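Local coordinates for protein TcpB (Brucella melitensis, PDB 4LQC) that carries a TIR (Toll/interleukin-1 receptor) domain, an alpha/beta fold with helices around a central parallel sheet, a module found in signalling proteins, at residues Ser48-Arg51 against Lys52-Gly56; Val65-Glu69 against His70-Lys74. The protein carries 2 engineered substitutions. All blocks are in the same frame, centred on the assembly; numbering follows the deposited sequence.

Contact 1. Residues Ser48-Arg51 against Lys52-Gly56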
ATOM      1  N   SER B  48      14.916 -18.283  -9.230  1.00 38.27           N
ATOM      2  CA  SER B  48      13.738 -18.666  -9.985  1.00 39.95           C
ATOM      3  C   SER B  48      12.513 -18.645  -9.070  1.00 43.91           C
ATOM      4  O   SER B  48      12.409 -19.442  -8.132  1.00 42.59           O
ATOM      5  CB  SER B  48      13.918 -20.040 -10.620  1.00 45.29           C
ATOM      6  OG  SER B  48      12.743 -20.441 -11.309  1.00 44.60           O
ATOM      7  N   LEU B  49      11.596 -17.717  -9.339  1.00 39.20           N
ATOM      8  CA  LEU B  49      10.372 -17.595  -8.558  1.00 38.99           C
ATOM      9  C   LEU B  49       9.564 -18.891  -8.597  1.00 37.50           C
ATOM     10  O   LEU B  49       9.095 -19.378  -7.565  1.00 38.24           O
ATOM     11  CB  LEU B  49       9.520 -16.433  -9.091  1.00 34.28           C
ATOM     12  CG  LEU B  49       8.189 -16.165  -8.384  1.00 33.16           C
ATOM     13  CD1 LEU B  49       8.391 -15.855  -6.874  1.00 33.32           C
ATOM     14  CD2 LEU B  49       7.467 -15.027  -9.062  1.00 32.73           C
ATOM     15  N   ARG B  50       9.417 -19.439  -9.797  1.00 36.44           N
ATOM     16  CA  ARG B  50       8.607 -20.628 -10.031  1.00 38.72           C
ATOM     17  C   ARG B  50       9.156 -21.795  -9.247  1.00 40.69           C
ATOM     18  O   ARG B  50       8.403 -22.527  -8.594  1.00 42.55           O
ATOM     19  CB  ARG B  50       8.613 -20.967 -11.527  1.00 42.74           C
ATOM     20  CG  ARG B  50       7.852 -22.227 -11.924  1.00 46.79           C
ATOM     21  CD  ARG B  50       7.914 -22.434 -13.448  1.00 41.09           C
ATOM     22  NE  ARG B  50       9.288 -22.324 -13.941  1.00 47.96           N
ATOM     23  CZ  ARG B  50      10.169 -23.329 -13.963  1.00 51.74           C
ATOM     24  NH1 ARG B  50       9.826 -24.536 -13.521  1.00 47.62           N
ATOM     25  NH2 ARG B  50      11.405 -23.127 -14.423  1.00 46.98           N
ATOM     26  N   ARG B  51      10.476 -21.960  -9.308  1.00 39.38           N
ATOM     27  CA  ARG B  51      11.146 -23.058  -8.627  1.00 42.09           C
ATOM     28  C   ARG B  51      11.124 -22.868  -7.122  1.00 40.21           C
ATOM     29  O   ARG B  51      10.953 -23.827  -6.369  1.00 40.57           O
ATOM     30  CB  ARG B  51      12.582 -23.205  -9.136  1.00 42.94           C
ATOM     31  CG  ARG B  51      12.650 -23.819 -10.519  1.00 50.08           C
ATOM     32  CD  ARG B  51      14.081 -24.043 -10.974  1.00 54.33           C
ATOM     33  NE  ARG B  51      14.805 -24.907 -10.049  1.00 58.45           N
ATOM     34  CZ  ARG B  51      14.767 -26.236 -10.081  1.00 57.67           C
ATOM     35  NH1 ARG B  51      14.036 -26.865 -10.996  1.00 54.30           N
ATOM     36  NH2 ARG B  51      15.461 -26.937  -9.191  1.00 62.71           N
ATOM     37  N   LYS B  52      11.293 -21.627  -6.679  1.00 41.55           N
ATOM     38  CA  LYS B  52      11.213 -21.325  -5.254  1.00 40.50           C
ATOM     39  C   LYS B  52       9.805 -21.593  -4.709  1.00 40.38           C
ATOM     40  O   LYS B  52       9.650 -22.140  -3.615  1.00 39.91           O
ATOM     41  CB  LYS B  52      11.623 -19.874  -5.000  1.00 40.96           C
ATOM     42  CG  LYS B  52      13.122 -19.655  -4.887  1.00 42.93           C
ATOM     43  CD  LYS B  52      13.592 -19.838  -3.432  1.00 46.87           C
ATOM     44  CE  LYS B  52      15.027 -19.372  -3.257  1.00 48.01           C
ATOM     45  NZ  LYS B  52      15.290 -18.897  -1.855  1.00 53.87           N
ATOM     46  N   ILE B  53       8.785 -21.192  -5.467  1.00 38.34           N
ATOM     47  CA  ILE B  53       7.401 -21.499  -5.117  1.00 35.99           C
ATOM     48  C   ILE B  53       7.146 -23.019  -5.082  1.00 38.78           C
ATOM     49  O   ILE B  53       6.556 -23.541  -4.124  1.00 36.62           O
ATOM     50  CB  ILE B  53       6.433 -20.850  -6.103  1.00 39.36           C
ATOM     51  CG1 ILE B  53       6.412 -19.330  -5.910  1.00 42.08           C
ATOM     52  CG2 ILE B  53       5.033 -21.424  -5.932  1.00 40.03           C
ATOM     53  CD1 ILE B  53       6.044 -18.893  -4.520  1.00 39.80           C
ATOM     54  N   ASP B  54       7.570 -23.719  -6.133  1.00 37.89           N
ATOM     55  CA  ASP B  54       7.473 -25.179  -6.180  1.00 39.34           C
ATOM     56  C   ASP B  54       8.085 -25.817  -4.944  1.00 39.94           C
ATOM     57  O   ASP B  54       7.451 -26.649  -4.279  1.00 37.29           O
ATOM     58  CB  ASP B  54       8.214 -25.723  -7.399  1.00 42.22           C
ATOM     59  CG  ASP B  54       7.407 -25.611  -8.674  1.00 47.16           C
ATOM     60  OD1 ASP B  54       6.173 -25.414  -8.573  1.00 45.49           O
ATOM     61  OD2 ASP B  54       8.015 -25.729  -9.768  1.00 45.87           O
ATOM     62  N   GLN B  55       9.326 -25.428  -4.652  1.00 34.14           N
ATOM     63  CA  GLN B  55      10.041 -25.957  -3.508  1.00 43.11           C
ATOM     64  C   GLN B  55       9.256 -25.772  -2.207  1.00 41.83           C
ATOM     65  O   GLN B  55       9.102 -26.716  -1.422  1.00 43.77           O
ATOM     66  CB  GLN B  55      11.426 -25.318  -3.393  1.00 45.38           C
ATOM     67  CG  GLN B  55      12.118 -25.586  -2.058  1.00 47.65           C
ATOM     68  CD  GLN B  55      13.444 -24.865  -1.948  1.00 50.98           C
ATOM     69  OE1 GLN B  55      14.198 -24.791  -2.920  1.00 61.02           O
ATOM     70  NE2 GLN B  55      13.729 -24.312  -0.773  1.00 49.70           N
ATOM     71  N   GLY B  56       8.755 -24.560  -1.987  1.00 39.17           N
ATOM     72  CA  GLY B  56       7.971 -24.278  -0.805  1.00 36.41           C
ATOM     73  C   GLY B  56       6.696 -25.094  -0.686  1.00 38.38           C
ATOM     74  O   GLY B  56       6.354 -25.574   0.397  1.00 40.80           O
TER
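Leu49 and Ile53 lie one helical turn apart and run alongside each other in the same direction. CD1 of Leu49 meets CG1 of Ile53 at 4.1 Å, branch against branch. Both side chains are buried. Ile53 turns CG1 back beside its own backbone N (chi1 -71°). This brings CG1 to within 3.2 Å of Leu49 O, the carbonyl oxygen that also accepts from Ile53 N.

Arg50 and Asp54 form the exposed counterpart, and their side chains cross obliquely. The methylene CG of Arg50 approaches OD2 of Asp54 at 4.1 Å. The charged ends do not pair as a salt bridge: Arg50 NH1 is 4.3 Å from Asp54 OD2, and the carboxylate oxygen sits off the plane of the guanidinium, with none of its N-H groups directed there. Any attraction here is probably general charge attraction.

Lys52 packs its CB and CG against Ser48 O. A bend at chi2 (-89°) then leads the chain away from the turn. Its NZ ends at Ala40 O and Thr42 O, so this lysine ties the helix to strand 36-43.

The backbone is the start of helix 49-57 of the TIR domain. Four successive bonds run from residue i+4 back to residue i. Lys52 N, Ile53 N, Asp54 N and Gln55 N donate to Ser48 O, Leu49 O, Arg50 O and Arg51 O, respectively. Ser48 is the N-cap. Its OG accepts from Arg51 N in a weak capping bond of 3.4 Å.

Further out, OE2 of Glu80 accepts from Arg50 N, another amide of the first turn. The negative carboxylate would be expected to suit the positive end of the helix dipole. Leu49 also packs on Trp76 and Leu81, and Ile53 on Leu84.

Contact 2. Residues Val65-Glu69 against His70-Lys74; sequences VVLSE and HFFSK
Ser68 O is gripped by two backbone amides. Phe72 N donates at 3.1 Å, nearly straight and close to the line of the carbonyl bond. Phe71 N lies at 2.9 Å, but its bond is weak and bent to 123°. Ser68 is the N-cap of the short helix, and its OG accepts a capping bond from Phe71 N at 3.3 Å. Chi1 of Ser68 is 72°, which places OG between the backbone N and the carbonyl carbon and close to that amide. OG has a further hydrogen-bond partner in Asp17 OD2.

Phe71 swings its ring back along the strand. Its CG is anti to the backbone N, and CB sits 3.5 Å from Val66 O. The far rim meets two aliphatic branches. CG1 of Val65 touches CE1 at 3.7 Å. CD2 of Leu67 reaches CE2 at 3.6 Å, with the two side chains lying alongside each other. The same methyl of Leu67 also approaches CZ of Phe72, at 4.1 Å. One face of the Phe72 ring is covered by CD2 of Phe71, offset toward the rim. The Phe72 ring also stacks with Phe110.

Farther along, Ser73 N donates to Glu69 O. The hydroxyl of Ser73 donates to His70 O from above the carbonyl plane.

Val65 and Leu67 bond through their backbones to strand 95-100, and Val66 to strand 7-14. The arrangement is a capped strand-to-helix junction at the C-terminal end of the central strand of a parallel sheet, as in the alpha/beta fold of TIR domains.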
ATOM      1  N   VAL B  65       3.258 -14.946  -0.501  1.00 32.82           N
ATOM      2  CA  VAL B  65       4.183 -14.132  -1.269  1.00 32.61           C
ATOM      3  C   VAL B  65       3.931 -12.677  -0.894  1.00 34.19           C
ATOM      4  O   VAL B  65       2.834 -12.148  -1.096  1.00 32.76           O
ATOM      5  CB  VAL B  65       3.947 -14.289  -2.763  1.00 30.39           C
ATOM      6  CG1 VAL B  65       5.071 -13.631  -3.531  1.00 34.31           C
ATOM      7  CG2 VAL B  65       3.842 -15.757  -3.132  1.00 33.26           C
ATOM      8  N   VAL B  66       4.944 -12.040  -0.327  1.00 31.94           N
ATOM      9  CA  VAL B  66       4.846 -10.646   0.048  1.00 29.61           C
ATOM     10  C   VAL B  66       5.057  -9.757  -1.176  1.00 30.83           C
ATOM     11  O   VAL B  66       6.193  -9.522  -1.594  1.00 32.04           O
ATOM     12  CB  VAL B  66       5.885 -10.331   1.121  1.00 29.84           C
ATOM     13  CG1 VAL B  66       5.701  -8.908   1.655  1.00 29.30           C
ATOM     14  CG2 VAL B  66       5.757 -11.337   2.232  1.00 29.03           C
ATOM     15  N   LEU B  67       3.952  -9.273  -1.742  1.00 31.05           N
ATOM     16  CA  LEU B  67       3.965  -8.419  -2.922  1.00 30.61           C
ATOM     17  C   LEU B  67       4.266  -6.961  -2.608  1.00 31.07           C
ATOM     18  O   LEU B  67       3.367  -6.194  -2.298  1.00 32.53           O
ATOM     19  CB  LEU B  67       2.607  -8.480  -3.602  1.00 32.18           C
ATOM     20  CG  LEU B  67       2.224  -9.824  -4.220  1.00 32.64           C
ATOM     21  CD1 LEU B  67       0.967  -9.612  -5.076  1.00 34.67           C
ATOM     22  CD2 LEU B  67       3.372 -10.349  -5.058  1.00 30.45           C
ATOM     23  N   SER B  68       5.533  -6.576  -2.703  1.00 35.49           N
ATOM     24  CA  SER B  68       5.936  -5.225  -2.373  1.00 33.77           C
ATOM     25  C   SER B  68       6.747  -4.659  -3.503  1.00 33.54           C
ATOM     26  O   SER B  68       7.069  -5.358  -4.453  1.00 41.99           O
ATOM     27  CB  SER B  68       6.796  -5.210  -1.115  1.00 34.26           C
ATOM     28  OG  SER B  68       8.089  -5.739  -1.376  1.00 35.48           O
ATOM     29  N   GLU B  69       7.092  -3.382  -3.385  1.00 39.03           N
ATOM     30  CA  GLU B  69       7.935  -2.713  -4.364  1.00 39.10           C
ATOM     31  C   GLU B  69       9.251  -3.482  -4.565  1.00 36.94           C
ATOM     32  O   GLU B  69       9.695  -3.696  -5.694  1.00 38.15           O
ATOM     33  CB  GLU B  69       8.202  -1.279  -3.902  1.00 42.04           C
ATOM     34  CG  GLU B  69       8.697  -0.357  -4.992  1.00 43.99           C
ATOM     35  CD  GLU B  69       9.197   0.964  -4.445  1.00 47.96           C
ATOM     36  OE1 GLU B  69       9.117   1.169  -3.215  1.00 52.94           O
ATOM     37  OE2 GLU B  69       9.672   1.802  -5.249  1.00 57.12           O
ATOM     38  N   HIS B  70       9.855  -3.932  -3.472  1.00 39.64           N
ATOM     39  CA  HIS B  70      11.123  -4.664  -3.566  1.00 38.00           C
ATOM     40  C   HIS B  70      10.938  -6.036  -4.180  1.00 36.19           C
ATOM     41  O   HIS B  70      11.873  -6.608  -4.747  1.00 39.00           O
ATOM     42  CB  HIS B  70      11.756  -4.776  -2.188  1.00 43.02           C
ATOM     43  CG  HIS B  70      11.796  -3.475  -1.464  1.00 44.15           C
ATOM     44  ND1 HIS B  70      12.693  -2.475  -1.784  1.00 45.65           N
ATOM     45  CD2 HIS B  70      11.026  -2.985  -0.464  1.00 44.05           C
ATOM     46  CE1 HIS B  70      12.480  -1.433  -1.003  1.00 44.02           C
ATOM     47  NE2 HIS B  70      11.474  -1.718  -0.194  1.00 47.49           N
ATOM     48  N   PHE B  71       9.728  -6.570  -4.073  1.00 37.38           N
ATOM     49  CA  PHE B  71       9.436  -7.823  -4.733  1.00 34.46           C
ATOM     50  C   PHE B  71       9.460  -7.609  -6.245  1.00 36.62           C
ATOM     51  O   PHE B  71      10.245  -8.227  -6.961  1.00 35.17           O
ATOM     52  CB  PHE B  71       8.092  -8.386  -4.291  1.00 32.17           C
ATOM     53  CG  PHE B  71       7.746  -9.694  -4.958  1.00 37.54           C
ATOM     54  CD1 PHE B  71       8.288 -10.879  -4.494  1.00 34.02           C
ATOM     55  CD2 PHE B  71       6.890  -9.734  -6.057  1.00 31.86           C
ATOM     56  CE1 PHE B  71       7.993 -12.089  -5.113  1.00 35.74           C
ATOM     57  CE2 PHE B  71       6.586 -10.932  -6.654  1.00 36.83           C
ATOM     58  CZ  PHE B  71       7.144 -12.120  -6.177  1.00 32.70           C
ATOM     59  N   PHE B  72       8.613  -6.713  -6.732  1.00 36.64           N
ATOM     60  CA  PHE B  72       8.511  -6.513  -8.178  1.00 34.46           C
ATOM     61  C   PHE B  72       9.801  -5.959  -8.781  1.00 37.66           C
ATOM     62  O   PHE B  72      10.092  -6.216  -9.948  1.00 41.34           O
ATOM     63  CB  PHE B  72       7.354  -5.592  -8.524  1.00 30.20           C
ATOM     64  CG  PHE B  72       6.006  -6.163  -8.208  1.00 32.49           C
ATOM     65  CD1 PHE B  72       5.545  -7.289  -8.861  1.00 28.67           C
ATOM     66  CD2 PHE B  72       5.178  -5.544  -7.280  1.00 35.13           C
ATOM     67  CE1 PHE B  72       4.292  -7.811  -8.578  1.00 30.48           C
ATOM     68  CE2 PHE B  72       3.922  -6.052  -6.998  1.00 33.69           C
ATOM     69  CZ  PHE B  72       3.482  -7.192  -7.643  1.00 33.21           C
ATOM     70  N   SER B  73      10.582  -5.225  -7.987  1.00 38.87           N
ATOM     71  CA  SER B  73      11.823  -4.627  -8.489  1.00 37.93           C
ATOM     72  C   SER B  73      12.826  -5.683  -8.945  1.00 40.01           C
ATOM     73  O   SER B  73      13.737  -5.379  -9.711  1.00 41.55           O
ATOM     74  CB  SER B  73      12.473  -3.728  -7.443  1.00 36.64           C
ATOM     75  OG  SER B  73      13.146  -4.503  -6.469  1.00 44.31           O
ATOM     76  N   LYS B  74      12.653  -6.922  -8.485  1.00 37.94           N
ATOM     77  CA  LYS B  74      13.538  -8.011  -8.879  1.00 40.72           C
ATOM     78  C   LYS B  74      13.331  -8.359 -10.353  1.00 39.92           C
ATOM     79  O   LYS B  74      14.078  -9.145 -10.906  1.00 36.28           O
ATOM     80  CB  LYS B  74      13.308  -9.265  -8.025  1.00 39.96           C
ATOM     81  CG  LYS B  74      13.365  -9.058  -6.521  1.00 40.53           C
ATOM     82  CD  LYS B  74      14.746  -8.605  -6.047  1.00 40.61           C
ATOM     83  CE  LYS B  74      14.657  -7.901  -4.692  1.00 42.66           C
ATOM     84  NZ  LYS B  74      15.985  -7.426  -4.216  1.00 50.69           N
TER

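How the contacts relate
After strand 7-14, helix 18-31 and strand 36-43, the chain enters helix 49-57, which holds contact 1. It closes one helix turn after another and encloses no loop. The chain then enters strand 60-68, whose end opens contact 2. Contact 2 closes the turn from this strand into helix 69-72. The two contacts are in series, neither nested nor crossed, and their centres are about 15 Å apart. They still touch through packing: Leu49 CD1 lies 4.0 Å from Phe71 CZ, and Ile53 CD1 lies 4.1 Å from Val65 CG2. The buried side of helix 49-57 is thereby joined to the central strand of the sheet and to the helix that follows it.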